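Local coordinates for protein Poly(beta-D-mannuronate) C5 epimerase (Pseudomonas syringae pv. tomato, PDB 4NK6) that epimerises beta-D-mannuronate to alpha-L-guluronate in alginate and helps guide the new polymer through the periplasm, protected from the lyase AlgL, to the outer-membrane exporter AlgE, at residues A[214-219]-A[251-256]; A[246-251]-A[269-274]; A[273-278]-A[298-303]. All coordinates share one frame; numbering follows the deposited sequence.

Contact 1: A[214-219]-A[251-256]; sequences VSISQY and YETRDF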
# COMPACT_ATOMS: atom_id res chain seq x y z
N VAL A 214 0.12 -2.27 6.86
CA VAL A 214 1.29 -3.00 6.37
C VAL A 214 2.11 -1.93 5.68
O VAL A 214 1.69 -1.37 4.68
CB VAL A 214 0.90 -4.10 5.37
CG1 VAL A 214 2.14 -4.68 4.69
CG2 VAL A 214 0.08 -5.19 6.06
N SER A 215 3.27 -1.60 6.26
CA SER A 215 4.07 -0.49 5.78
C SER A 215 5.47 -0.97 5.45
O SER A 215 6.12 -1.60 6.28
CB SER A 215 4.18 0.60 6.86
OG SER A 215 2.92 1.17 7.14
N ILE A 216 5.92 -0.65 4.24
CA ILE A 216 7.26 -0.99 3.76
C ILE A 216 8.02 0.32 3.67
O ILE A 216 7.58 1.23 2.99
CB ILE A 216 7.18 -1.63 2.35
CG1 ILE A 216 6.09 -2.71 2.31
CG2 ILE A 216 8.53 -2.17 1.92
CD1 ILE A 216 6.39 -3.93 3.22
N SER A 217 9.17 0.44 4.33
CA SER A 217 9.76 1.77 4.45
C SER A 217 11.27 1.82 4.58
O SER A 217 11.87 1.13 5.40
CB SER A 217 9.15 2.50 5.65
OG SER A 217 9.61 3.84 5.75
N GLN A 218 11.89 2.69 3.78
CA GLN A 218 13.26 3.07 4.03
C GLN A 218 13.33 3.72 5.42
O GLN A 218 12.33 4.27 5.90
CB GLN A 218 13.73 4.04 2.94
CG GLN A 218 15.15 4.58 3.10
CD GLN A 218 16.22 3.48 3.16
OE1 GLN A 218 16.43 2.87 4.21
NE2 GLN A 218 16.89 3.23 2.04
N TYR A 219 14.50 3.67 6.06
CA TYR A 219 14.70 4.39 7.32
C TYR A 219 14.52 5.89 7.11
O TYR A 219 14.52 6.37 5.97
CB TYR A 219 16.11 4.14 7.86
CG TYR A 219 16.36 2.73 8.35
CD1 TYR A 219 15.88 2.32 9.59
CD2 TYR A 219 17.08 1.81 7.59
CE1 TYR A 219 16.10 1.03 10.05
CE2 TYR A 219 17.31 0.53 8.05
CZ TYR A 219 16.82 0.14 9.28
OH TYR A 219 17.03 -1.13 9.75
N TYR A 251 7.30 3.69 1.45
CA TYR A 251 8.09 4.92 1.45
C TYR A 251 9.48 4.57 0.94
O TYR A 251 10.13 3.67 1.50
CB TYR A 251 8.18 5.46 2.88
CG TYR A 251 9.21 6.56 3.11
CD1 TYR A 251 10.52 6.25 3.48
CD2 TYR A 251 8.87 7.90 3.00
CE1 TYR A 251 11.47 7.24 3.70
CE2 TYR A 251 9.81 8.91 3.22
CZ TYR A 251 11.10 8.57 3.58
OH TYR A 251 12.04 9.56 3.80
N GLU A 252 9.93 5.27 -0.09
CA GLU A 252 11.23 5.01 -0.72
C GLU A 252 11.50 3.51 -0.90
O GLU A 252 12.53 2.99 -0.48
CB GLU A 252 12.34 5.71 0.07
CG GLU A 252 12.29 7.23 -0.07
CD GLU A 252 13.46 7.92 0.59
OE1 GLU A 252 14.42 7.22 0.99
OE2 GLU A 252 13.42 9.17 0.72
N THR A 253 10.54 2.84 -1.54
CA THR A 253 10.56 1.39 -1.70
C THR A 253 10.79 1.07 -3.17
O THR A 253 10.34 1.81 -4.05
CB THR A 253 9.23 0.79 -1.20
OG1 THR A 253 9.18 0.92 0.23
CG2 THR A 253 9.07 -0.68 -1.58
N ARG A 254 11.50 -0.02 -3.46
CA ARG A 254 11.79 -0.36 -4.85
C ARG A 254 11.18 -1.70 -5.27
O ARG A 254 11.18 -2.67 -4.51
CB ARG A 254 13.30 -0.38 -5.10
CG ARG A 254 14.02 -1.51 -4.38
CD ARG A 254 15.46 -1.66 -4.85
NE ARG A 254 16.09 -2.82 -4.24
CZ ARG A 254 16.08 -4.05 -4.76
NH1 ARG A 254 15.46 -4.29 -5.91
NH2 ARG A 254 16.69 -5.04 -4.12
N ASP A 255 10.66 -1.73 -6.50
CA ASP A 255 10.34 -2.99 -7.18
C ASP A 255 9.35 -3.87 -6.42
O ASP A 255 9.37 -5.10 -6.54
CB ASP A 255 11.63 -3.77 -7.44
CG ASP A 255 12.65 -2.94 -8.20
OD1 ASP A 255 12.26 -2.26 -9.17
OD2 ASP A 255 13.83 -2.96 -7.81
N PHE A 256 8.47 -3.25 -5.65
CA PHE A 256 7.55 -4.03 -4.83
C PHE A 256 6.39 -4.56 -5.66
O PHE A 256 5.85 -3.86 -6.51
CB PHE A 256 7.03 -3.21 -3.63
CG PHE A 256 6.70 -4.06 -2.44
CD1 PHE A 256 5.48 -4.72 -2.37
CD2 PHE A 256 7.62 -4.26 -1.43
CE1 PHE A 256 5.17 -5.54 -1.28
CE2 PHE A 256 7.32 -5.07 -0.33
CZ PHE A 256 6.09 -5.71 -0.26
O HOH W 1 16.16 5.41 -0.22
O HOH W 2 14.52 8.47 4.33
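Ile216 presses both ends of its longer branch against the ring of Phe256: CG1 comes within 3.7 Å of Phe256 CE2, and CD1 rests by CE2 and CZ, the two side chains meeting tip to tip. With Ile216 CG1 anti to the carbonyl carbon (chi1 -47°), CG2 faces Thr253, whose side chain crosses that of Ile216 at about a right angle and brings OG1 to 3.6 Å from Ile216 CG2. The backbones form a single parallel bridge at Ser217 and Tyr251. Tyr251 N donates to Ile216 O at 2.9 Å, and Gln218 N gives a nearly straight bond to Tyr251 O at 3.0 Å. On the face where Ser217 and Tyr251 project, Ser217 OG lies 3.4 Å from Tyr251 CD1; the hydroxyl donates to Gln218 O and is also hydrogen-bonded to the dimethylated Lys210. One water joins Tyr251 OH to Tyr219 O. Past the bridge, Gln218 and Glu252 cross, CB to CB at 3.6 Å, as the chain at Glu252 swings out of the strand through a left-handed backbone conformation. Gln218 bends at chi2 (57°), and its OE1 accepts Tyr219 N on a lone pair at 2.8 Å, while NE2 shares a second water with Glu252 OE1; Glu252 OE2 has a salt bridge to Arg276. These are neighbouring coils of the right-handed parallel beta-helix, joined where strand gives way to turn. Strand 215-217 runs beside strand 246-251, whose Phe248 meets the Phe256 ring. Strand 233-236 supplies Ile236 to the same apolar cluster, and helix 221-227 packs against Tyr219.

Contact 2: A[246-251]-A[269-274]; sequences YGFYCY and YGIDPH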
# COMPACT_ATOMS: atom_id res chain seq x y z
N TYR A 246 -4.56 1.89 6.41
CA TYR A 246 -4.17 1.81 4.99
C TYR A 246 -3.95 0.34 4.71
O TYR A 246 -3.24 -0.34 5.45
CB TYR A 246 -2.85 2.52 4.67
CG TYR A 246 -2.76 4.02 4.93
CD1 TYR A 246 -3.84 4.76 5.41
CD2 TYR A 246 -1.57 4.69 4.69
CE1 TYR A 246 -3.72 6.14 5.64
CE2 TYR A 246 -1.45 6.05 4.92
CZ TYR A 246 -2.52 6.77 5.40
OH TYR A 246 -2.34 8.12 5.61
N GLY A 247 -4.54 -0.17 3.63
CA GLY A 247 -4.30 -1.56 3.27
C GLY A 247 -2.84 -1.84 2.98
O GLY A 247 -2.31 -2.88 3.36
N PHE A 248 -2.19 -0.91 2.29
CA PHE A 248 -0.76 -1.02 1.98
C PHE A 248 -0.14 0.37 1.92
O PHE A 248 -0.74 1.29 1.38
CB PHE A 248 -0.54 -1.74 0.64
CG PHE A 248 0.92 -1.74 0.18
CD1 PHE A 248 1.43 -0.70 -0.60
CD2 PHE A 248 1.77 -2.78 0.51
CE1 PHE A 248 2.75 -0.70 -1.03
CE2 PHE A 248 3.10 -2.79 0.08
CZ PHE A 248 3.59 -1.74 -0.70
N TYR A 249 1.06 0.51 2.48
CA TYR A 249 1.78 1.76 2.40
C TYR A 249 3.24 1.48 2.13
O TYR A 249 3.78 0.48 2.62
CB TYR A 249 1.65 2.53 3.73
CG TYR A 249 2.57 3.73 3.86
CD1 TYR A 249 2.19 4.98 3.38
CD2 TYR A 249 3.82 3.62 4.47
CE1 TYR A 249 3.03 6.08 3.49
CE2 TYR A 249 4.66 4.72 4.59
CZ TYR A 249 4.26 5.95 4.09
OH TYR A 249 5.09 7.04 4.20
N CYS A 250 3.89 2.34 1.37
CA CYS A 250 5.35 2.28 1.29
C CYS A 250 6.01 3.65 1.14
O CYS A 250 5.37 4.64 0.77
CB CYS A 250 5.83 1.30 0.20
SG CYS A 250 5.48 1.78 -1.50
N TYR A 251 7.30 3.69 1.45
CA TYR A 251 8.09 4.92 1.45
C TYR A 251 9.48 4.57 0.94
O TYR A 251 10.13 3.67 1.50
CB TYR A 251 8.18 5.46 2.88
CG TYR A 251 9.21 6.56 3.11
CD1 TYR A 251 10.52 6.25 3.48
CD2 TYR A 251 8.87 7.90 3.00
CE1 TYR A 251 11.47 7.24 3.70
CE2 TYR A 251 9.81 8.91 3.22
CZ TYR A 251 11.10 8.57 3.58
OH TYR A 251 12.04 9.56 3.80
N TYR A 269 -7.25 4.31 2.74
CA TYR A 269 -6.82 3.93 1.39
C TYR A 269 -6.77 2.42 1.29
O TYR A 269 -6.55 1.73 2.29
CB TYR A 269 -5.40 4.44 1.10
CG TYR A 269 -5.19 5.94 1.19
CD1 TYR A 269 -5.97 6.81 0.44
CD2 TYR A 269 -4.19 6.47 2.00
CE1 TYR A 269 -5.77 8.18 0.50
CE2 TYR A 269 -3.99 7.84 2.07
CZ TYR A 269 -4.77 8.69 1.31
OH TYR A 269 -4.57 10.05 1.37
N GLY A 270 -6.96 1.89 0.08
CA GLY A 270 -6.65 0.50 -0.19
C GLY A 270 -5.15 0.30 -0.32
O GLY A 270 -4.52 -0.30 0.54
N ILE A 271 -4.58 0.82 -1.40
CA ILE A 271 -3.16 0.68 -1.69
C ILE A 271 -2.57 2.07 -1.87
O ILE A 271 -2.99 2.82 -2.75
CB ILE A 271 -2.96 -0.13 -3.01
CG1 ILE A 271 -3.75 -1.45 -2.97
CG2 ILE A 271 -1.49 -0.43 -3.25
CD1 ILE A 271 -3.57 -2.32 -4.23
N ASP A 272 -1.58 2.43 -1.05
CA ASP A 272 -1.10 3.81 -0.97
C ASP A 272 0.44 3.93 -1.01
O ASP A 272 1.06 4.34 -0.02
CB ASP A 272 -1.66 4.45 0.32
CG ASP A 272 -1.14 5.88 0.58
OD1 ASP A 272 -1.02 6.68 -0.37
OD2 ASP A 272 -0.83 6.17 1.75
N PRO A 273 1.06 3.57 -2.15
CA PRO A 273 2.52 3.74 -2.27
C PRO A 273 2.91 5.22 -2.24
O PRO A 273 2.17 6.04 -2.78
CB PRO A 273 2.82 3.16 -3.65
CG PRO A 273 1.68 2.23 -3.95
CD PRO A 273 0.49 2.95 -3.36
N HIS A 274 4.06 5.55 -1.65
CA HIS A 274 4.38 6.95 -1.38
C HIS A 274 5.85 7.26 -1.55
O HIS A 274 6.71 6.36 -1.53
CB HIS A 274 4.01 7.29 0.08
CG HIS A 274 2.96 8.35 0.22
ND1 HIS A 274 3.27 9.69 0.33
CD2 HIS A 274 1.61 8.27 0.28
CE1 HIS A 274 2.15 10.39 0.45
NE2 HIS A 274 1.13 9.56 0.43
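Tyr246 and Tyr269 lie side by side on successive coils in an edge-to-face pair: Tyr269 turns its edge to the face of Tyr246 and sets CD2 over the ring centre, the planes being 60° apart. Tyr212, on the preceding coil, stacks with Tyr246 and continues the aromatic row. Further along the same face, Tyr249 CE1 touches His274 CB at 3.7 Å, its ring oblique to the imidazole of this residue, the inferred proton acceptor of the active site.

A carboxylate sits between these aromatic pairs. Asp272 CG stands anti to the backbone N (chi1 175°), on the tyrosine face. Its OD2 lies 3.2 Å from Tyr246 CE2 and, in the plane of the Tyr249 ring, 3.6 Å from Tyr249 CD1. This oxygen is buried without a hydrogen-bonding partner in the model, so the weakly positive ring hydrogens of the two tyrosines probably give it some electrostatic compensation.

The backbones run parallel, residue beside residue, as in successive coils of a right-handed beta-helix, though strand 272-274 is weakly bonded. Gly247 N donates to Tyr269 O, Asp272 N donates to Phe248 O at 2.8 Å, and Phe248 N makes only a weak bond to Gly270 O. Both chains turn a corner at their glycines, where Gly247 CA approaches Gly270 O to 3.0 Å. Pro273 brings no N-H to the ladder.

Apolar contacts line the opposite face, inside the coil. Phe248 CD1 meets Ile271 CG2 at 4.0 Å, with Pro273 CG at the edge of the phenyl ring. Cys250 SG, held in the crowded position between the backbone N and carbonyl carbon (chi1 68°), lies against Pro273 CB at 3.7 Å.

Contact 3: A[273-278]-A[298-303]; sequences PHDRSH and ISREVD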
# COMPACT_ATOMS: atom_id res chain seq x y z
N PRO A 273 1.06 3.57 -2.15
CA PRO A 273 2.52 3.74 -2.27
C PRO A 273 2.91 5.22 -2.24
O PRO A 273 2.17 6.04 -2.78
CB PRO A 273 2.82 3.16 -3.65
CG PRO A 273 1.68 2.23 -3.95
CD PRO A 273 0.49 2.95 -3.36
N HIS A 274 4.06 5.55 -1.65
CA HIS A 274 4.38 6.95 -1.38
C HIS A 274 5.85 7.26 -1.55
O HIS A 274 6.71 6.36 -1.53
CB HIS A 274 4.01 7.29 0.08
CG HIS A 274 2.96 8.35 0.22
ND1 HIS A 274 3.27 9.69 0.33
CD2 HIS A 274 1.61 8.27 0.28
CE1 HIS A 274 2.15 10.39 0.45
NE2 HIS A 274 1.13 9.56 0.43
N ASP A 275 6.14 8.55 -1.70
CA ASP A 275 7.46 9.12 -1.42
C ASP A 275 8.63 8.45 -2.12
O ASP A 275 9.43 7.75 -1.49
CB ASP A 275 7.71 9.15 0.09
CG ASP A 275 6.87 10.20 0.81
OD1 ASP A 275 5.95 10.79 0.20
OD2 ASP A 275 7.12 10.44 2.00
N ARG A 276 8.75 8.69 -3.42
CA ARG A 276 9.91 8.29 -4.20
C ARG A 276 10.09 6.76 -4.25
O ARG A 276 11.20 6.27 -4.39
CB ARG A 276 11.18 9.00 -3.68
CG ARG A 276 11.05 10.54 -3.69
CD ARG A 276 12.14 11.24 -2.85
NE ARG A 276 12.04 10.89 -1.43
CZ ARG A 276 11.13 11.38 -0.59
NH1 ARG A 276 11.12 11.01 0.69
NH2 ARG A 276 10.23 12.25 -1.01
N SER A 277 9.00 6.02 -4.14
CA SER A 277 9.04 4.60 -4.44
C SER A 277 9.02 4.48 -5.97
O SER A 277 8.60 5.41 -6.66
CB SER A 277 7.84 3.89 -3.81
OG SER A 277 7.86 4.00 -2.38
N HIS A 278 9.50 3.36 -6.50
CA HIS A 278 9.63 3.23 -7.95
C HIS A 278 9.72 1.78 -8.41
O HIS A 278 10.19 0.91 -7.67
CB HIS A 278 10.88 3.99 -8.40
CG HIS A 278 12.12 3.54 -7.70
ND1 HIS A 278 12.93 2.54 -8.20
CD2 HIS A 278 12.68 3.91 -6.53
CE1 HIS A 278 13.94 2.33 -7.37
NE2 HIS A 278 13.81 3.16 -6.35
N ILE A 298 -0.99 6.51 -5.73
CA ILE A 298 0.45 6.68 -5.57
C ILE A 298 0.72 8.17 -5.45
O ILE A 298 0.14 8.98 -6.19
CB ILE A 298 1.25 6.03 -6.72
CG1 ILE A 298 1.00 6.76 -8.05
CG2 ILE A 298 0.87 4.55 -6.85
CD1 ILE A 298 1.75 6.12 -9.22
N SER A 299 1.56 8.55 -4.49
CA SER A 299 1.72 9.96 -4.17
C SER A 299 3.15 10.34 -3.84
O SER A 299 3.83 9.65 -3.06
CB SER A 299 0.79 10.36 -3.02
OG SER A 299 0.97 11.72 -2.68
N ARG A 300 3.58 11.44 -4.43
CA ARG A 300 4.89 12.06 -4.19
C ARG A 300 6.04 11.33 -4.84
O ARG A 300 6.79 10.59 -4.18
CB ARG A 300 5.17 12.36 -2.70
CG ARG A 300 6.39 13.28 -2.52
CD ARG A 300 6.59 13.76 -1.09
NE ARG A 300 5.58 14.73 -0.68
CZ ARG A 300 4.66 14.51 0.26
NH1 ARG A 300 4.63 13.34 0.90
NH2 ARG A 300 3.79 15.46 0.57
N GLU A 301 6.19 11.58 -6.13
CA GLU A 301 7.24 10.98 -6.95
C GLU A 301 7.27 9.47 -6.89
O GLU A 301 8.33 8.87 -6.79
CB GLU A 301 8.61 11.57 -6.61
CG GLU A 301 8.63 13.08 -6.63
CD GLU A 301 10.04 13.62 -6.64
OE1 GLU A 301 10.57 13.91 -5.56
OE2 GLU A 301 10.61 13.72 -7.75
N VAL A 302 6.10 8.85 -6.94
CA VAL A 302 6.10 7.43 -7.21
C VAL A 302 6.21 7.31 -8.73
O VAL A 302 5.29 7.70 -9.46
CB VAL A 302 4.86 6.73 -6.65
CG1 VAL A 302 4.94 5.24 -6.93
CG2 VAL A 302 4.78 6.98 -5.15
N ASP A 303 7.35 6.82 -9.19
CA ASP A 303 7.72 6.91 -10.60
C ASP A 303 7.97 5.54 -11.23
O ASP A 303 8.26 4.57 -10.53
CB ASP A 303 8.97 7.78 -10.79
CG ASP A 303 8.76 9.22 -10.37
OD1 ASP A 303 7.60 9.60 -10.10
OD2 ASP A 303 9.75 9.99 -10.32
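Arg300 runs alongside Asp275, pointing the same way, and wraps one oxygen as it goes. Its CB lies 3.4 Å from Asp275 OD1, CG a little farther off, and CD 3.3 Å from that same oxygen. CD also sits at the edge of the Arg276 guanidinium, near NH2, a group bound through NH1 to Glu252. A bend at chi3 (-71°) turns NE, and at the tip Arg300 NH1 closes a salt bridge to Asp275 OD1 at 3.0 Å, arriving on the syn side. Arg300 NH2 leaves for a second salt bridge, with Asp407. Asp275 OD1 is gripped by two donors: His274 ND1 gives it an almost straight bond of 2.9 Å (176°), lying in the imidazole plane but coming from above the carboxylate plane. This bond should fix the rotation of the His274 ring, making Asp275 a second-shell partner of the inferred proton acceptor; sharing OD1 with Arg300 NH1 probably helps to position the carboxylate. Over a face of the same ring, Ser299 CB makes a CH-pi contact, 3.8 Å from the centroid.

Strand ends and the turns after them repeat from coil to coil of the beta-helix, so the backbone ladder carries on past the strands. Ser299 N donates to Pro273 O, Asp275 N to Ser299 O and Arg276 N to Arg300 O; Asp303 N then reaches Ser277 O at 3.2 Å. Within the turn Ser277 OG donates to His274 O. Val302 CG2 lies 3.6 Å from Pro273 O, while Pro273 CG packs on Ile298 CG2.

In the fold
The three contacts step along the beta-helix from coil to coil. Contact 1 and contact 2 share Tyr251 and join neighbouring strands, 215-217, 246-251 and 269-274; contact 2 and contact 3 share Pro273 and His274, carrying the ladder on to strand 296-299. Contact 2, nearest the centre of the chain, is buried and mostly aromatic and apolar around one buried carboxylate. Contact 1 is buried too, though water enters where its strand becomes a turn. Contact 3 is only partly buried, and charged groups dominate its side chains. The turns themselves pile up: Glu252 N and Asp255 N of contact 1 probably bond to Asp275 O and His278 O of contact 3.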